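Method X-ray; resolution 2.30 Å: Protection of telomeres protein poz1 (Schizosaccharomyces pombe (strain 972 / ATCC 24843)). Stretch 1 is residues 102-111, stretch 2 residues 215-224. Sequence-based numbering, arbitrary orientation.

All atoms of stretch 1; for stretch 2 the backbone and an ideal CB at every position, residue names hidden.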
ATOM      1  N   ARG A 102       1.612   4.063   3.973  1.00 27.19           N
ATOM      2  CA  ARG A 102       1.261   2.837   4.671  1.00 28.91           C
ATOM      3  C   ARG A 102       2.240   1.730   4.285  1.00 28.63           C
ATOM      4  O   ARG A 102       2.720   0.992   5.145  1.00 30.83           O
ATOM      5  CB  ARG A 102      -0.171   2.417   4.335  1.00 27.56           C
ATOM      6  CG  ARG A 102      -1.239   3.226   5.054  1.00 30.04           C
ATOM      7  CD  ARG A 102      -2.628   2.665   4.791  1.00 31.69           C
ATOM      8  NE  ARG A 102      -3.606   3.721   4.548  1.00 35.44           N
ATOM      9  CZ  ARG A 102      -4.022   4.582   5.470  1.00 44.49           C
ATOM     10  NH1 ARG A 102      -3.544   4.515   6.705  1.00 36.29           N
ATOM     11  NH2 ARG A 102      -4.916   5.510   5.159  1.00 30.15           N
ATOM     12  N   LEU A 103       2.537   1.619   2.991  1.00 26.49           N
ATOM     13  CA  LEU A 103       3.472   0.607   2.522  1.00 25.81           C
ATOM     14  C   LEU A 103       4.843   0.818   3.148  1.00 27.84           C
ATOM     15  O   LEU A 103       5.537  -0.136   3.528  1.00 25.56           O
ATOM     16  CB  LEU A 103       3.574   0.663   1.008  1.00 22.81           C
ATOM     17  CG  LEU A 103       4.225  -0.555   0.384  1.00 29.76           C
ATOM     18  CD1 LEU A 103       3.375  -1.801   0.626  1.00 27.35           C
ATOM     19  CD2 LEU A 103       4.443  -0.295  -1.111  1.00 32.16           C
ATOM     20  N   GLU A 104       5.240   2.069   3.271  1.00 26.24           N
ATOM     21  CA  GLU A 104       6.510   2.386   3.905  1.00 31.19           C
ATOM     22  C   GLU A 104       6.512   2.032   5.393  1.00 31.19           C
ATOM     23  O   GLU A 104       7.525   1.542   5.903  1.00 32.50           O
ATOM     24  CB  GLU A 104       6.814   3.861   3.665  1.00 30.00           C
ATOM     25  CG  GLU A 104       8.123   4.349   4.193  1.00 35.26           C
ATOM     26  CD  GLU A 104       8.362   5.774   3.753  1.00 42.93           C
ATOM     27  OE1 GLU A 104       7.696   6.674   4.311  1.00 47.33           O
ATOM     28  OE2 GLU A 104       9.213   5.986   2.855  1.00 47.21           O
ATOM     29  N   ASN A 105       5.395   2.263   6.109  1.00 29.69           N
ATOM     30  CA  ASN A 105       5.319   1.823   7.506  1.00 27.63           C
ATOM     31  C   ASN A 105       5.497   0.314   7.604  1.00 29.28           C
ATOM     32  O   ASN A 105       6.234  -0.173   8.466  1.00 32.05           O
ATOM     33  CB  ASN A 105       3.983   2.210   8.146  1.00 32.20           C
ATOM     34  CG  ASN A 105       3.764   3.722   8.230  1.00 39.60           C
ATOM     35  OD1 ASN A 105       4.696   4.515   8.092  1.00 40.76           O
ATOM     36  ND2 ASN A 105       2.500   4.122   8.420  1.00 43.04           N
ATOM     37  N   ILE A 106       4.856  -0.443   6.703  1.00 28.64           N
ATOM     38  CA  ILE A 106       5.013  -1.897   6.696  1.00 28.16           C
ATOM     39  C   ILE A 106       6.476  -2.264   6.526  1.00 28.12           C
ATOM     40  O   ILE A 106       7.028  -3.080   7.274  1.00 25.18           O
ATOM     41  CB  ILE A 106       4.157  -2.531   5.586  1.00 27.20           C
ATOM     42  CG1 ILE A 106       2.671  -2.338   5.854  1.00 26.37           C
ATOM     43  CG2 ILE A 106       4.484  -3.994   5.443  1.00 24.01           C
ATOM     44  CD1 ILE A 106       1.796  -2.609   4.602  1.00 23.85           C
ATOM     45  N   GLU A 107       7.129  -1.657   5.532  1.00 27.54           N
ATOM     46  CA  GLU A 107       8.513  -2.003   5.249  1.00 28.26           C
ATOM     47  C   GLU A 107       9.404  -1.632   6.428  1.00 29.51           C
ATOM     48  O   GLU A 107      10.356  -2.354   6.759  1.00 25.19           O
ATOM     49  CB  GLU A 107       8.982  -1.301   3.965  1.00 26.87           C
ATOM     50  CG  GLU A 107      10.488  -1.412   3.652  1.00 25.88           C
ATOM     51  CD  GLU A 107      10.991  -2.845   3.458  1.00 32.08           C
ATOM     52  OE1 GLU A 107      10.175  -3.797   3.408  1.00 31.14           O
ATOM     53  OE2 GLU A 107      12.225  -3.029   3.332  1.00 34.98           O
ATOM     54  N   LEU A 108       9.104  -0.500   7.058  1.00 28.04           N
ATOM     55  CA  LEU A 108       9.875  -0.044   8.208  1.00 31.37           C
ATOM     56  C   LEU A 108       9.802  -1.092   9.311  1.00 31.86           C
ATOM     57  O   LEU A 108      10.818  -1.477   9.889  1.00 30.16           O
ATOM     58  CB  LEU A 108       9.345   1.297   8.714  1.00 35.89           C
ATOM     59  CG  LEU A 108      10.049   2.548   8.183  1.00 46.56           C
ATOM     60  CD1 LEU A 108       9.539   3.794   8.893  1.00 49.17           C
ATOM     61  CD2 LEU A 108      11.556   2.421   8.331  1.00 47.10           C
ATOM     62  N   GLU A 109       8.587  -1.547   9.595  1.00 29.62           N
ATOM     63  CA  GLU A 109       8.355  -2.568  10.617  1.00 32.37           C
ATOM     64  C   GLU A 109       8.979  -3.912  10.239  1.00 34.42           C
ATOM     65  O   GLU A 109       9.505  -4.624  11.106  1.00 31.34           O
ATOM     66  CB  GLU A 109       6.857  -2.729  10.855  1.00 35.64           C
ATOM     67  CG  GLU A 109       6.489  -3.659  12.005  1.00 43.30           C
ATOM     68  CD  GLU A 109       5.475  -3.040  12.950  1.00 54.73           C
ATOM     69  OE1 GLU A 109       5.346  -1.789  12.963  1.00 52.28           O
ATOM     70  OE2 GLU A 109       4.786  -3.814  13.657  1.00 56.73           O
ATOM     71  N   ARG A 110       8.874  -4.317   8.966  1.00 31.54           N
ATOM     72  CA  ARG A 110       9.546  -5.547   8.551  1.00 29.21           C
ATOM     73  C   ARG A 110      11.050  -5.447   8.796  1.00 33.02           C
ATOM     74  O   ARG A 110      11.674  -6.391   9.299  1.00 30.66           O
ATOM     75  CB  ARG A 110       9.281  -5.836   7.082  1.00 23.17           C
ATOM     76  CG  ARG A 110       9.818  -7.158   6.613  1.00 26.31           C
ATOM     77  CD  ARG A 110       9.988  -7.155   5.111  1.00 27.74           C
ATOM     78  NE  ARG A 110      10.969  -6.144   4.721  1.00 31.19           N
ATOM     79  CZ  ARG A 110      12.290  -6.289   4.854  1.00 31.03           C
ATOM     80  NH1 ARG A 110      12.795  -7.402   5.365  1.00 25.38           N
ATOM     81  NH2 ARG A 110      13.108  -5.309   4.485  1.00 28.77           N
ATOM     82  N   GLN A 111      11.651  -4.309   8.436  1.00 31.88           N
ATOM     83  CA  GLN A 111      13.087  -4.134   8.635  1.00 34.75           C
ATOM     84  C   GLN A 111      13.474  -4.278  10.106  1.00 38.54           C
ATOM     85  O   GLN A 111      14.482  -4.915  10.420  1.00 35.66           O
ATOM     86  CB  GLN A 111      13.547  -2.801   8.081  1.00 27.88           C
ATOM     87  CG  GLN A 111      13.686  -2.813   6.575  1.00 33.08           C
ATOM     88  CD  GLN A 111      14.253  -1.510   6.032  1.00 33.63           C
ATOM     89  OE1 GLN A 111      14.902  -0.751   6.757  1.00 36.54           O
ATOM     90  NE2 GLN A 111      13.991  -1.236   4.763  1.00 34.25           N
ATOM     91  N   UNK A 215       4.376  -8.427  -8.041  1.00 26.33           N
ATOM     92  CA  UNK A 215       5.449  -8.002  -7.137  1.00 25.90           C
ATOM     93  C   UNK A 215       4.884  -7.564  -5.796  1.00 24.98           C
ATOM     94  O   UNK A 215       5.421  -7.905  -4.730  1.00 28.18           O
ATOM     95  CB  UNK A 215       6.260  -6.865  -7.761  1.00 25.90           C
ATOM     96  N   UNK A 216       3.814  -6.776  -5.824  1.00 23.75           N
ATOM     97  CA  UNK A 216       3.235  -6.255  -4.589  1.00 25.29           C
ATOM     98  C   UNK A 216       2.610  -7.372  -3.766  1.00 25.89           C
ATOM     99  O   UNK A 216       2.762  -7.412  -2.536  1.00 28.41           O
ATOM    100  CB  UNK A 216       2.189  -5.182  -4.899  1.00 25.29           C
ATOM    101  N   UNK A 217       1.894  -8.286  -4.422  1.00 26.17           N
ATOM    102  CA  UNK A 217       1.378  -9.455  -3.717  1.00 27.15           C
ATOM    103  C   UNK A 217       2.508 -10.257  -3.076  1.00 28.23           C
ATOM    104  O   UNK A 217       2.425 -10.655  -1.911  1.00 26.93           O
ATOM    105  CB  UNK A 217       0.581 -10.343  -4.675  1.00 27.15           C
ATOM    106  N   UNK A 218       3.574 -10.517  -3.841  1.00 27.76           N
ATOM    107  CA  UNK A 218       4.700 -11.271  -3.309  1.00 25.69           C
ATOM    108  C   UNK A 218       5.409 -10.505  -2.206  1.00 27.38           C
ATOM    109  O   UNK A 218       5.918 -11.117  -1.263  1.00 29.48           O
ATOM    110  CB  UNK A 218       5.687 -11.612  -4.427  1.00 25.69           C
ATOM    111  N   UNK A 219       5.448  -9.176  -2.295  1.00 28.38           N
ATOM    112  CA  UNK A 219       6.014  -8.397  -1.201  1.00 24.56           C
ATOM    113  C   UNK A 219       5.210  -8.592   0.080  1.00 25.63           C
ATOM    114  O   UNK A 219       5.779  -8.725   1.167  1.00 26.42           O
ATOM    115  CB  UNK A 219       6.064  -6.914  -1.573  1.00 24.56           C
ATOM    116  N   UNK A 220       3.884  -8.549  -0.022  1.00 25.94           N
ATOM    117  CA  UNK A 220       3.037  -8.689   1.160  1.00 26.55           C
ATOM    118  C   UNK A 220       3.190 -10.081   1.761  1.00 24.85           C
ATOM    119  O   UNK A 220       3.261 -10.237   2.980  1.00 28.34           O
ATOM    120  CB  UNK A 220       1.572  -8.420   0.809  1.00 26.55           C
ATOM    121  N   UNK A 221       3.230 -11.114   0.914  1.00 28.97           N
ATOM    122  CA  UNK A 221       3.339 -12.488   1.403  1.00 29.12           C
ATOM    123  C   UNK A 221       4.714 -12.745   2.022  1.00 32.40           C
ATOM    124  O   UNK A 221       4.828 -13.430   3.048  1.00 33.34           O
ATOM    125  CB  UNK A 221       3.081 -13.478   0.266  1.00 29.12           C
ATOM    126  N   UNK A 222       5.766 -12.219   1.388  1.00 31.52           N
ATOM    127  CA  UNK A 222       7.113 -12.299   1.933  1.00 31.42           C
ATOM    128  C   UNK A 222       7.178 -11.647   3.305  1.00 28.29           C
ATOM    129  O   UNK A 222       7.682 -12.241   4.270  1.00 28.52           O
ATOM    130  CB  UNK A 222       8.116 -11.639   0.984  1.00 31.42           C
ATOM    131  N   UNK A 223       6.607 -10.447   3.416  1.00 27.82           N
ATOM    132  CA  UNK A 223       6.600  -9.723   4.683  1.00 26.91           C
ATOM    133  C   UNK A 223       5.834 -10.488   5.756  1.00 31.52           C
ATOM    134  O   UNK A 223       6.320 -10.630   6.882  1.00 29.98           O
ATOM    135  CB  UNK A 223       5.991  -8.332   4.496  1.00 26.91           C
ATOM    136  N   UNK A 224       4.645 -11.014   5.409  1.00 31.58           N
ATOM    137  CA  UNK A 224       3.844 -11.800   6.352  1.00 30.54           C
ATOM    138  C   UNK A 224       4.627 -12.991   6.872  1.00 32.67           C
ATOM    139  O   UNK A 224       4.610 -13.283   8.073  1.00 31.73           O
ATOM    140  CB  UNK A 224       2.549 -12.276   5.692  1.00 30.54           C
TER

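Stretch 2 is helical throughout (phi -57° to -69°, psi -33° to -47°). Its axis approaches that of helix 102-111 to 10.9 Å at an angle of 35°, and the gap narrows toward the C-terminal ends.

At 215 no atom of stretch 1 is within reach, so stretch 1 sets no preference; the deposited residue is Val-215. Position 216 points sideways, its ideal CB 6.6 Å from Leu-103 CD2. A long aliphatic side chain, leucine, isoleucine or methionine, could close the distance. It is Leu-216, in the t, p rotamer, whose CD1 reaches to 4.1 Å from Leu-103 CD1. Positions 217 and 218 are out of reach and could be almost anything helix-compatible; they are Ser-217 and Arg-218.

Position 219 is the most informative. Its CA-to-CB bond points toward stretch 1, yet the CB is too far away for a small residue to make contact. Beyond it lie Leu-103 and Ile-106, and farther on the carboxylate of Glu-107, already held by Arg-110 and Gln-111. Leucine, methionine or phenylalanine would suit the apolar part, while a long side chain ending in a donor could also reach the acid. The residue is Tyr-219, with chi1 t. Its side chain sits among Leu-103, Ile-106, Glu-107 and Arg-110 as a knob in a hole, CE2 lying 3.9 Å from Leu-103 CD1. At the ring edge its OH donates a hydrogen bond to Glu-107 OE1 (2.7 Å). The same OE1 accepts from Arg-110 NE at 2.8 Å, so the hydroxyl joins a carboxylate already engaged in an intrahelical salt bridge.

Position 220 points sideways; the methyl ends of Leu-103 and Ile-106 lie ahead, too far for a small residue, and a branched or long apolar one fits. Ile-220 extends its CD1 to 4.4 Å from Ile-106 CD1, a loose contact. At 221, out of reach, any helix-compatible residue would do; it is Gln-221. Position 222 points sideways, and stretch 1 does not discriminate among small or medium side chains; Cys-222 SG stays 5.9 Å from Arg-110 CD.

At 223 the backbones come closest, with CA 6.4 Å from the CA of Arg-110. The ideal CB points toward stretch 1, 4.2 Å from Arg-110 CD and 4.7 Å from Ile-106 CG2, which favours alanine, serine, threonine or valine. Thr-223 places CG2 3.9 Å from Ile-106 CG2 and OG1 3.6 Å from Arg-110 CD; the hydroxyl donates to Tyr-219 O at 2.8 Å, within its own helix. Position 224, out of reach, is equally unconstrained, polar or apolar; it is Lys-224.

Stretch 2, residues 215-224: VLSRYIQCTK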
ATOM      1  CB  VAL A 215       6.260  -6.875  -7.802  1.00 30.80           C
ATOM      2  CG1 VAL A 215       7.036  -6.084  -6.782  1.00 29.82           C
ATOM      3  CG2 VAL A 215       7.173  -7.434  -8.878  1.00 31.13           C
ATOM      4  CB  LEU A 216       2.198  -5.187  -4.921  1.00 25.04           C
ATOM      5  CG  LEU A 216       1.530  -4.483  -3.750  1.00 27.00           C
ATOM      6  CD1 LEU A 216       2.592  -3.946  -2.820  1.00 24.73           C
ATOM      7  CD2 LEU A 216       0.640  -3.351  -4.299  1.00 25.44           C
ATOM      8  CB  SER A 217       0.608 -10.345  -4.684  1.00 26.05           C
ATOM      9  OG  SER A 217       0.395 -11.594  -4.054  1.00 32.19           O
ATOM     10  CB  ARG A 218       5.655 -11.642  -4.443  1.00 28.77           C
ATOM     11  CG  ARG A 218       5.117 -12.807  -5.280  1.00 24.70           C
ATOM     12  CD  ARG A 218       6.093 -13.217  -6.346  1.00 27.16           C
ATOM     13  NE  ARG A 218       6.077 -12.323  -7.494  1.00 31.55           N
ATOM     14  CZ  ARG A 218       7.165 -11.995  -8.174  1.00 34.54           C
ATOM     15  NH1 ARG A 218       8.333 -12.492  -7.800  1.00 31.96           N
ATOM     16  NH2 ARG A 218       7.091 -11.186  -9.219  1.00 27.59           N
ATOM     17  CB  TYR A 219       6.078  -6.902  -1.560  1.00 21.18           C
ATOM     18  CG  TYR A 219       6.488  -6.117  -0.346  1.00 23.86           C
ATOM     19  CD1 TYR A 219       7.809  -6.177   0.135  1.00 22.56           C
ATOM     20  CD2 TYR A 219       5.555  -5.389   0.372  1.00 23.37           C
ATOM     21  CE1 TYR A 219       8.174  -5.498   1.286  1.00 21.65           C
ATOM     22  CE2 TYR A 219       5.899  -4.705   1.508  1.00 20.89           C
ATOM     23  CZ  TYR A 219       7.205  -4.765   1.970  1.00 26.38           C
ATOM     24  OH  TYR A 219       7.516  -4.086   3.125  1.00 25.85           O
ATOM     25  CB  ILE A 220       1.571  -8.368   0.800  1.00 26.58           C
ATOM     26  CG1 ILE A 220       1.418  -6.868   0.440  1.00 26.17           C
ATOM     27  CG2 ILE A 220       0.632  -8.762   1.959  1.00 23.64           C
ATOM     28  CD1 ILE A 220       1.727  -5.886   1.613  1.00 21.19           C
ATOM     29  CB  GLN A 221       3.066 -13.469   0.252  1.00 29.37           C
ATOM     30  CG  GLN A 221       1.594 -13.477  -0.255  1.00 37.60           C
ATOM     31  CD  GLN A 221       0.560 -13.750   0.866  1.00 40.43           C
ATOM     32  OE1 GLN A 221      -0.074 -12.823   1.394  1.00 35.02           O
ATOM     33  NE2 GLN A 221       0.396 -15.027   1.227  1.00 43.46           N
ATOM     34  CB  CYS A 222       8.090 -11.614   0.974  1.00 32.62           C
ATOM     35  SG  CYS A 222       9.854 -11.756   1.431  1.00 37.71           S
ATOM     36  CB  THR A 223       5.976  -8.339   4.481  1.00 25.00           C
ATOM     37  OG1 THR A 223       6.762  -7.591   3.551  1.00 27.23           O
ATOM     38  CG2 THR A 223       5.927  -7.571   5.777  1.00 24.51           C
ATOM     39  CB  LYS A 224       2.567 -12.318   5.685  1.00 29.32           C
ATOM     40  CG  LYS A 224       1.414 -11.346   5.512  1.00 29.95           C
ATOM     41  CD  LYS A 224       0.184 -12.140   5.015  1.00 33.40           C
ATOM     42  CE  LYS A 224      -0.916 -11.227   4.526  1.00 33.45           C
ATOM     43  NZ  LYS A 224      -1.862 -11.908   3.607  1.00 34.76           N
TER
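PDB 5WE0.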